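Local coordinates for SRPBCC family protein (Bacillus thuringiensis serovar konkukian, PDB 3F08), which is of unknown function but belongs to the polyketide cyclase and lipid transport family, and so probably binds a hydrophobic ligand, at residues 13-21 with 90-101. The protein carries 5 engineered substitutions. Sequence-based numbering, arbitrary orientation.
Sequences STEQVWQLI and VKEGTESNTSLV. Engineered in segment 13-21: T14 (natural residue Pro).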
loop_
_atom_site.group_PDB
_atom_site.type_symbol
_atom_site.label_atom_id
_atom_site.label_comp_id
_atom_site.label_asym_id
_atom_site.label_seq_id
_atom_site.Cartn_x
_atom_site.Cartn_y
_atom_site.Cartn_z
ATOM N N SER B 13 -8.963 19.753 -5.868
ATOM C CA SER B 13 -8.130 19.947 -4.681
ATOM C C SER B 13 -7.239 18.727 -4.484
ATOM O O SER B 13 -7.491 17.674 -5.060
ATOM C CB SER B 13 -8.996 20.137 -3.435
ATOM O OG SER B 13 -9.698 18.947 -3.129
ATOM N N THR B 14 -6.199 18.868 -3.669
ATOM C CA THR B 14 -5.304 17.754 -3.414
ATOM C C THR B 14 -6.081 16.570 -2.839
ATOM O O THR B 14 -5.817 15.417 -3.184
ATOM C CB THR B 14 -4.156 18.168 -2.458
ATOM O OG1 THR B 14 -4.679 18.950 -1.375
ATOM C CG2 THR B 14 -3.119 19.001 -3.215
ATOM N N GLU B 15 -7.058 16.867 -1.986
ATOM C CA GLU B 15 -7.875 15.837 -1.368
ATOM C C GLU B 15 -8.750 15.097 -2.381
ATOM O O GLU B 15 -8.868 13.876 -2.315
ATOM C CB GLU B 15 -8.759 16.438 -0.264
ATOM C CG GLU B 15 -8.008 16.912 0.986
ATOM C CD GLU B 15 -7.096 18.107 0.726
ATOM O OE1 GLU B 15 -7.561 19.103 0.133
ATOM O OE2 GLU B 15 -5.915 18.057 1.124
ATOM N N GLN B 16 -9.372 15.827 -3.306
ATOM C CA GLN B 16 -10.224 15.196 -4.316
ATOM C C GLN B 16 -9.380 14.303 -5.215
ATOM O O GLN B 16 -9.710 13.152 -5.443
ATOM C CB GLN B 16 -10.896 16.232 -5.218
ATOM C CG GLN B 16 -11.750 17.278 -4.542
ATOM C CD GLN B 16 -12.241 18.316 -5.549
ATOM O OE1 GLN B 16 -13.057 18.009 -6.428
ATOM N NE2 GLN B 16 -11.734 19.540 -5.439
ATOM N N VAL B 17 -8.290 14.859 -5.733
ATOM C CA VAL B 17 -7.417 14.112 -6.623
ATOM C C VAL B 17 -6.827 12.859 -5.986
ATOM O O VAL B 17 -6.862 11.787 -6.590
ATOM C CB VAL B 17 -6.266 14.991 -7.138
ATOM C CG1 VAL B 17 -5.387 14.180 -8.101
ATOM C CG2 VAL B 17 -6.837 16.226 -7.831
ATOM N N TRP B 18 -6.272 12.988 -4.783
ATOM C CA TRP B 18 -5.696 11.825 -4.119
ATOM C C TRP B 18 -6.797 10.823 -3.757
ATOM O O TRP B 18 -6.573 9.615 -3.772
ATOM C CB TRP B 18 -4.911 12.237 -2.869
ATOM C CG TRP B 18 -4.301 11.058 -2.157
ATOM C CD1 TRP B 18 -4.656 10.561 -0.934
ATOM C CD2 TRP B 18 -3.253 10.201 -2.649
ATOM N NE1 TRP B 18 -3.897 9.446 -0.635
ATOM C CE2 TRP B 18 -3.031 9.205 -1.669
ATOM C CE3 TRP B 18 -2.487 10.178 -3.821
ATOM C CZ2 TRP B 18 -2.066 8.194 -1.827
ATOM C CZ3 TRP B 18 -1.521 9.166 -3.980
ATOM C CH2 TRP B 18 -1.327 8.191 -2.983
ATOM N N GLN B 19 -7.990 11.320 -3.446
ATOM C CA GLN B 19 -9.103 10.431 -3.119
ATOM C C GLN B 19 -9.372 9.560 -4.340
ATOM O O GLN B 19 -9.572 8.354 -4.233
ATOM C CB GLN B 19 -10.373 11.226 -2.804
ATOM C CG GLN B 19 -11.012 10.920 -1.448
ATOM C CD GLN B 19 -11.190 9.433 -1.170
ATOM O OE1 GLN B 19 -11.983 8.744 -1.820
ATOM N NE2 GLN B 19 -10.446 8.934 -0.195
ATOM N N LEU B 20 -9.369 10.200 -5.504
ATOM C CA LEU B 20 -9.623 9.542 -6.781
ATOM C C LEU B 20 -8.507 8.589 -7.217
ATOM O O LEU B 20 -8.767 7.424 -7.528
ATOM C CB LEU B 20 -9.821 10.608 -7.870
ATOM C CG LEU B 20 -10.719 10.381 -9.094
ATOM C CD1 LEU B 20 -9.969 10.740 -10.354
ATOM C CD2 LEU B 20 -11.198 8.953 -9.154
ATOM N N ILE B 21 -7.267 9.075 -7.227
ATOM C CA ILE B 21 -6.151 8.266 -7.710
ATOM C C ILE B 21 -5.255 7.555 -6.692
ATOM O O ILE B 21 -4.421 6.744 -7.076
ATOM C CB ILE B 21 -5.244 9.111 -8.627
ATOM C CG1 ILE B 21 -4.425 10.107 -7.796
ATOM C CG2 ILE B 21 -6.110 9.897 -9.613
ATOM C CD1 ILE B 21 -3.397 10.877 -8.604
ATOM N N VAL B 90 0.634 13.557 -5.832
ATOM C CA VAL B 90 -0.276 14.691 -5.878
ATOM C C VAL B 90 0.292 15.782 -4.982
ATOM O O VAL B 90 0.188 15.706 -3.764
ATOM C CB VAL B 90 -1.677 14.291 -5.371
ATOM C CG1 VAL B 90 -2.587 15.502 -5.358
ATOM C CG2 VAL B 90 -2.258 13.195 -6.259
ATOM N N LYS B 91 0.911 16.785 -5.593
ATOM C CA LYS B 91 1.493 17.891 -4.851
ATOM C C LYS B 91 0.517 19.056 -4.753
ATOM O O LYS B 91 -0.484 19.111 -5.464
ATOM C CB LYS B 91 2.781 18.362 -5.530
ATOM C CG LYS B 91 3.843 17.282 -5.617
ATOM C CD LYS B 91 5.147 17.806 -6.207
ATOM C CE LYS B 91 6.260 16.779 -6.043
ATOM N NZ LYS B 91 7.574 17.261 -6.560
ATOM N N GLU B 92 0.815 19.987 -3.859
ATOM C CA GLU B 92 -0.030 21.153 -3.667
ATOM C C GLU B 92 -0.188 21.935 -4.969
ATOM O O GLU B 92 0.788 22.166 -5.681
ATOM C CB GLU B 92 0.580 22.070 -2.607
ATOM C CG GLU B 92 0.518 21.548 -1.177
ATOM C CD GLU B 92 1.309 20.267 -0.955
ATOM O OE1 GLU B 92 2.301 20.020 -1.688
ATOM O OE2 GLU B 92 0.947 19.512 -0.020
ATOM N N GLY B 93 -1.419 22.338 -5.277
ATOM C CA GLY B 93 -1.663 23.111 -6.480
ATOM C C GLY B 93 -1.418 24.577 -6.160
ATOM O O GLY B 93 -1.011 24.903 -5.046
ATOM N N THR B 94 -1.652 25.464 -7.121
ATOM C CA THR B 94 -1.455 26.890 -6.884
ATOM C C THR B 94 -2.622 27.453 -6.076
ATOM O O THR B 94 -2.482 28.454 -5.375
ATOM C CB THR B 94 -1.331 27.656 -8.208
ATOM O OG1 THR B 94 -2.383 27.248 -9.090
ATOM C CG2 THR B 94 0.025 27.377 -8.858
ATOM N N GLU B 95 -3.772 26.798 -6.194
ATOM C CA GLU B 95 -4.986 27.175 -5.478
ATOM C C GLU B 95 -5.406 25.982 -4.631
ATOM O O GLU B 95 -4.878 24.880 -4.791
ATOM C CB GLU B 95 -6.122 27.504 -6.451
ATOM C CG GLU B 95 -6.066 28.882 -7.072
ATOM C CD GLU B 95 -7.219 29.131 -8.032
ATOM O OE1 GLU B 95 -7.327 28.385 -9.027
ATOM O OE2 GLU B 95 -8.016 30.067 -7.791
ATOM N N SER B 96 -6.367 26.197 -3.745
ATOM C CA SER B 96 -6.844 25.119 -2.895
ATOM C C SER B 96 -7.712 24.145 -3.686
ATOM O O SER B 96 -7.980 23.041 -3.220
ATOM C CB SER B 96 -7.637 25.687 -1.724
ATOM O OG SER B 96 -8.740 26.442 -2.184
ATOM N N ASN B 97 -8.146 24.553 -4.881
ATOM C CA ASN B 97 -8.980 23.698 -5.719
ATOM C C ASN B 97 -8.235 23.134 -6.929
ATOM O O ASN B 97 -8.854 22.726 -7.912
ATOM C CB ASN B 97 -10.233 24.446 -6.188
ATOM C CG ASN B 97 -9.927 25.523 -7.215
ATOM O OD1 ASN B 97 -9.029 26.343 -7.024
ATOM N ND2 ASN B 97 -10.686 25.531 -8.309
ATOM N N THR B 98 -6.905 23.126 -6.869
ATOM C CA THR B 98 -6.114 22.558 -7.959
ATOM C C THR B 98 -4.995 21.718 -7.357
ATOM O O THR B 98 -4.683 21.855 -6.179
ATOM C CB THR B 98 -5.483 23.637 -8.865
ATOM O OG1 THR B 98 -4.558 24.419 -8.103
ATOM C CG2 THR B 98 -6.556 24.537 -9.464
ATOM N N SER B 99 -4.402 20.847 -8.166
ATOM C CA SER B 99 -3.316 19.990 -7.705
ATOM C C SER B 99 -2.238 19.902 -8.765
ATOM O O SER B 99 -2.521 19.991 -9.958
ATOM C CB SER B 99 -3.817 18.560 -7.430
ATOM O OG SER B 99 -4.733 18.500 -6.356
ATOM N N LEU B 100 -0.995 19.740 -8.331
ATOM C CA LEU B 100 0.098 19.565 -9.272
ATOM C C LEU B 100 0.391 18.076 -9.217
ATOM O O LEU B 100 1.040 17.589 -8.294
ATOM C CB LEU B 100 1.343 20.336 -8.851
ATOM C CG LEU B 100 2.457 20.206 -9.893
ATOM C CD1 LEU B 100 1.988 20.818 -11.207
ATOM C CD2 LEU B 100 3.718 20.892 -9.401
ATOM N N VAL B 101 -0.115 17.344 -10.192
ATOM C CA VAL B 101 0.113 15.917 -10.220
ATOM C C VAL B 101 1.353 15.621 -11.048
ATOM O O VAL B 101 1.457 16.023 -12.204
ATOM C CB VAL B 101 -1.098 15.184 -10.794
ATOM C CG1 VAL B 101 -0.840 13.683 -10.778
ATOM C CG2 VAL B 101 -2.348 15.536 -9.971
HETATM O O HOH W 1 -5.598 21.767 -3.256
#
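V90 points both of its methyls at helix 14-21, and its CG2 is shared by three side chains. I21 CD1 presses closest, 3.5 Å from V90 CG2 and tighter than a normal carbon contact; I21 CG1 sits between the backbone N and carbonyl carbon (chi1 74°), and the chain then extends to CD1. V17 CG1 lies 3.8 Å from the same V90 CG2, the two valines crossing at a slant. W18 adds an edge and not a face: its CE3 meets V90 CG2 near the indole plane, while NE1 is hydrogen-bonded to D65. One strand over, V17 and V101 point at each other tip to tip, CG1 to CG2 at 3.8 Å.

The fork of V17 separates two environments. CG1, anti to the backbone N (chi1 -179°), faces the two strand valines, whereas CG2 rests 3.4 Å from S99 OG. That hydroxyl is hydrogen-bonded to G12 O, just ahead of the helix. At the helix start, the engineered T14 lays CG2 over the K91-E92 backbone, 3.5 Å from K91 O. Its amide N donates a hydrogen bond to a water, which also donates to T98 O and, weakly, to S96 O, so the first turn is tied to the type I beta turn E95-T98 through solvent. S13 N-caps the helix, its OG accepting from Q16 N.

The long helix 114-137 also touches I21 and V101, through L132 and L129 respectively. The short helix that follows strand 3-10 thus packs both across the close of strand 81-92 and the start of its antiparallel neighbour 99-109, and against the C-terminal part of helix 114-137, as in the Bet v 1-like helix-grip fold.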